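Local coordinates for phosphocarrier protein HPr (Mycoplasma capricolum, PDB 1PCH) that carries phosphoryl groups, through a phosphohistidine intermediate, as the general, non-sugar-specific component of the phosphoenolpyruvate-dependent sugar phosphotransferase system, at residues 22-27 and 74-79. Numbering follows the deposited sequence.
Sequences AKEASK and QAIKQT
The Glu24 carboxylate faces helix 69-82 with Thr79 OG1 under one face, 4.0 Å from CD, and the methyl of Ala75 at its rim, CB 3.7 Å from OE2. From the opposite side of the plane, out beyond OE1, comes Lys27 NZ, 3.2 Å from Glu24 OE1 in a salt bridge, meeting that oxygen from 52° above the carboxylate plane. In the open-faced beta-sandwich of HPr, helices 15-25 and 69-82, two of the three, lie side by side on an antiparallel four-stranded sheet, and here the C-terminal part of helix 15-25 meets the middle of helix 69-82. Glu24 reaches across with CG anti to the backbone N (chi1 -174°); a bend at chi2 then turns the chain, while CG lies 3.8 Å from Thr79 OG1. No hydrogen bond joins the two segments, so the junction rests on close packing. Deeper in, Ile76 CD1 packs on the helix backbone at Ala25 N (3.8 Å) and beside Ala25 CB (4.0 Å). Glu24 and Ile76 pass each other in opposite directions. Leu21 and Leu43 also touch Ile76, as does Phe3 from strand 2-6, and Val20 and Leu21 cover Thr79. The active-site His14 is about 12 Å from Thr79, side chain to side chain. Although its oxygen sits beneath the carboxylate, Thr79 bonds within its own helix: OG1 donates to Ala75 O at 2.9 Å, from the face of the Ala75 carbonyl opposite to that used by Thr79 N.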
ATOM      1  N   ALA A  22       3.587  -5.851   1.895  1.00 11.32           N
ATOM      2  CA  ALA A  22       3.111  -6.579   3.088  1.00 13.78           C
ATOM      3  C   ALA A  22       4.250  -6.773   4.066  1.00 16.80           C
ATOM      4  O   ALA A  22       4.083  -6.613   5.271  1.00 14.17           O
ATOM      5  CB  ALA A  22       2.527  -7.899   2.652  1.00 21.37           C
ATOM      6  N   LYS A  23       5.432  -7.086   3.519  1.00 14.69           N
ATOM      7  CA  LYS A  23       6.613  -7.296   4.359  1.00 17.94           C
ATOM      8  C   LYS A  23       6.960  -6.017   5.104  1.00 16.93           C
ATOM      9  O   LYS A  23       7.303  -5.957   6.274  1.00 17.92           O
ATOM     10  CB  LYS A  23       7.804  -7.669   3.437  1.00 20.64           C
ATOM     11  CG  LYS A  23       9.148  -7.522   4.183  1.00 25.07           C
ATOM     12  CD  LYS A  23      10.300  -7.951   3.315  1.00 29.12           C
ATOM     13  CE  LYS A  23      11.633  -7.958   4.034  1.00 34.96           C
ATOM     14  NZ  LYS A  23      12.779  -7.912   3.067  1.00 43.16           N
ATOM     15  N   GLU A  24       6.991  -4.936   4.321  1.00 15.54           N
ATOM     16  CA  GLU A  24       7.355  -3.644   4.886  1.00 17.26           C
ATOM     17  C   GLU A  24       6.362  -3.164   5.898  1.00 18.27           C
ATOM     18  O   GLU A  24       6.702  -2.744   7.007  1.00 18.34           O
ATOM     19  CB  GLU A  24       7.578  -2.598   3.797  1.00 21.46           C
ATOM     20  CG  GLU A  24       8.097  -1.297   4.445  1.00 29.66           C
ATOM     21  CD  GLU A  24       9.615  -1.387   4.604  1.00 36.47           C
ATOM     22  OE1 GLU A  24      10.199  -2.381   4.097  1.00 35.01           O
ATOM     23  OE2 GLU A  24      10.173  -0.431   5.145  1.00 40.77           O
ATOM     24  N   ALA A  25       5.060  -3.263   5.542  1.00 16.33           N
ATOM     25  CA  ALA A  25       4.050  -2.845   6.509  1.00 15.42           C
ATOM     26  C   ALA A  25       4.106  -3.622   7.803  1.00 15.67           C
ATOM     27  O   ALA A  25       3.839  -3.083   8.863  1.00 16.91           O
ATOM     28  CB  ALA A  25       2.667  -3.018   5.851  1.00 21.48           C
ATOM     29  N   SER A  26       4.456  -4.923   7.719  1.00 15.96           N
ATOM     30  CA  SER A  26       4.431  -5.808   8.875  1.00 19.35           C
ATOM     31  C   SER A  26       5.411  -5.479   9.967  1.00 21.59           C
ATOM     32  O   SER A  26       5.364  -6.004  11.075  1.00 24.24           O
ATOM     33  CB  SER A  26       4.705  -7.266   8.412  1.00 20.85           C
ATOM     34  OG  SER A  26       3.548  -7.684   7.684  1.00 29.83           O
ATOM     35  N   LYS A  27       6.316  -4.564   9.663  1.00 21.26           N
ATOM     36  CA  LYS A  27       7.333  -4.141  10.581  1.00 24.16           C
ATOM     37  C   LYS A  27       6.837  -3.155  11.608  1.00 21.48           C
ATOM     38  O   LYS A  27       7.526  -2.903  12.602  1.00 23.99           O
ATOM     39  CB  LYS A  27       8.431  -3.397   9.725  1.00 29.37           C
ATOM     40  CG  LYS A  27       8.896  -4.286   8.560  1.00 37.28           C
ATOM     41  CD  LYS A  27       9.889  -3.471   7.718  1.00 41.26           C
ATOM     42  CE  LYS A  27      10.942  -4.365   7.067  1.00 45.07           C
ATOM     43  NZ  LYS A  27      12.031  -3.440   6.463  1.00 44.91           N
ATOM     44  N   GLN A  74       5.873   6.993   5.376  1.00 17.97           N
ATOM     45  CA  GLN A  74       7.012   7.285   4.510  1.00 15.82           C
ATOM     46  C   GLN A  74       7.639   6.019   3.959  1.00 17.86           C
ATOM     47  O   GLN A  74       8.018   5.967   2.779  1.00 18.42           O
ATOM     48  CB  GLN A  74       8.035   8.165   5.212  1.00 17.80           C
ATOM     49  CG  GLN A  74       7.522   9.486   5.697  1.00 18.85           C
ATOM     50  CD  GLN A  74       6.904  10.373   4.637  1.00 25.43           C
ATOM     51  OE1 GLN A  74       7.187  10.233   3.455  1.00 27.86           O
ATOM     52  NE2 GLN A  74       6.125  11.351   5.096  1.00 37.30           N
ATOM     53  N   ALA A  75       7.742   5.016   4.849  1.00 16.85           N
ATOM     54  CA  ALA A  75       8.328   3.745   4.486  1.00 15.09           C
ATOM     55  C   ALA A  75       7.509   3.115   3.349  1.00 15.54           C
ATOM     56  O   ALA A  75       8.077   2.725   2.345  1.00 17.63           O
ATOM     57  CB  ALA A  75       8.470   2.825   5.654  1.00 13.80           C
ATOM     58  N   ILE A  76       6.191   3.120   3.531  1.00 15.11           N
ATOM     59  CA  ILE A  76       5.289   2.571   2.523  1.00 16.34           C
ATOM     60  C   ILE A  76       5.318   3.378   1.217  1.00 14.33           C
ATOM     61  O   ILE A  76       5.391   2.831   0.134  1.00 16.96           O
ATOM     62  CB  ILE A  76       3.876   2.434   3.064  1.00 17.11           C
ATOM     63  CG1 ILE A  76       3.730   1.451   4.216  1.00 17.49           C
ATOM     64  CG2 ILE A  76       2.892   2.099   1.918  1.00 18.78           C
ATOM     65  CD1 ILE A  76       4.319   0.097   3.972  1.00 22.93           C
ATOM     66  N   LYS A  77       5.310   4.697   1.322  1.00 15.75           N
ATOM     67  CA  LYS A  77       5.377   5.526   0.117  1.00 12.97           C
ATOM     68  C   LYS A  77       6.657   5.234  -0.626  1.00 15.10           C
ATOM     69  O   LYS A  77       6.706   4.950  -1.829  1.00 16.42           O
ATOM     70  CB  LYS A  77       5.223   6.995   0.529  1.00 14.24           C
ATOM     71  CG  LYS A  77       5.288   7.998  -0.585  1.00 21.22           C
ATOM     72  CD  LYS A  77       5.328   9.434  -0.015  1.00 31.11           C
ATOM     73  CE  LYS A  77       6.120  10.322  -0.990  1.00 39.35           C
ATOM     74  NZ  LYS A  77       6.084  11.753  -0.511  1.00 50.14           N
ATOM     75  N   GLN A  78       7.776   5.232   0.116  1.00 17.51           N
ATOM     76  CA  GLN A  78       9.054   4.958  -0.584  1.00 20.00           C
ATOM     77  C   GLN A  78       9.063   3.607  -1.242  1.00 16.64           C
ATOM     78  O   GLN A  78       9.578   3.415  -2.341  1.00 16.71           O
ATOM     79  CB  GLN A  78      10.224   5.051   0.406  1.00 23.99           C
ATOM     80  CG  GLN A  78      11.567   4.828  -0.333  1.00 32.15           C
ATOM     81  CD  GLN A  78      11.791   5.948  -1.345  1.00 39.79           C
ATOM     82  OE1 GLN A  78      11.547   7.113  -1.014  1.00 48.42           O
ATOM     83  NE2 GLN A  78      12.147   5.567  -2.575  1.00 40.89           N
ATOM     84  N   THR A  79       8.508   2.615  -0.527  1.00 14.76           N
ATOM     85  CA  THR A  79       8.422   1.277  -1.064  1.00 16.50           C
ATOM     86  C   THR A  79       7.648   1.238  -2.382  1.00 14.83           C
ATOM     87  O   THR A  79       8.058   0.548  -3.319  1.00 19.05           O
ATOM     88  CB  THR A  79       7.811   0.270  -0.072  1.00 19.21           C
ATOM     89  OG1 THR A  79       8.722   0.206   1.053  1.00 19.94           O
ATOM     90  CG2 THR A  79       7.833  -1.145  -0.689  1.00 19.67           C
TER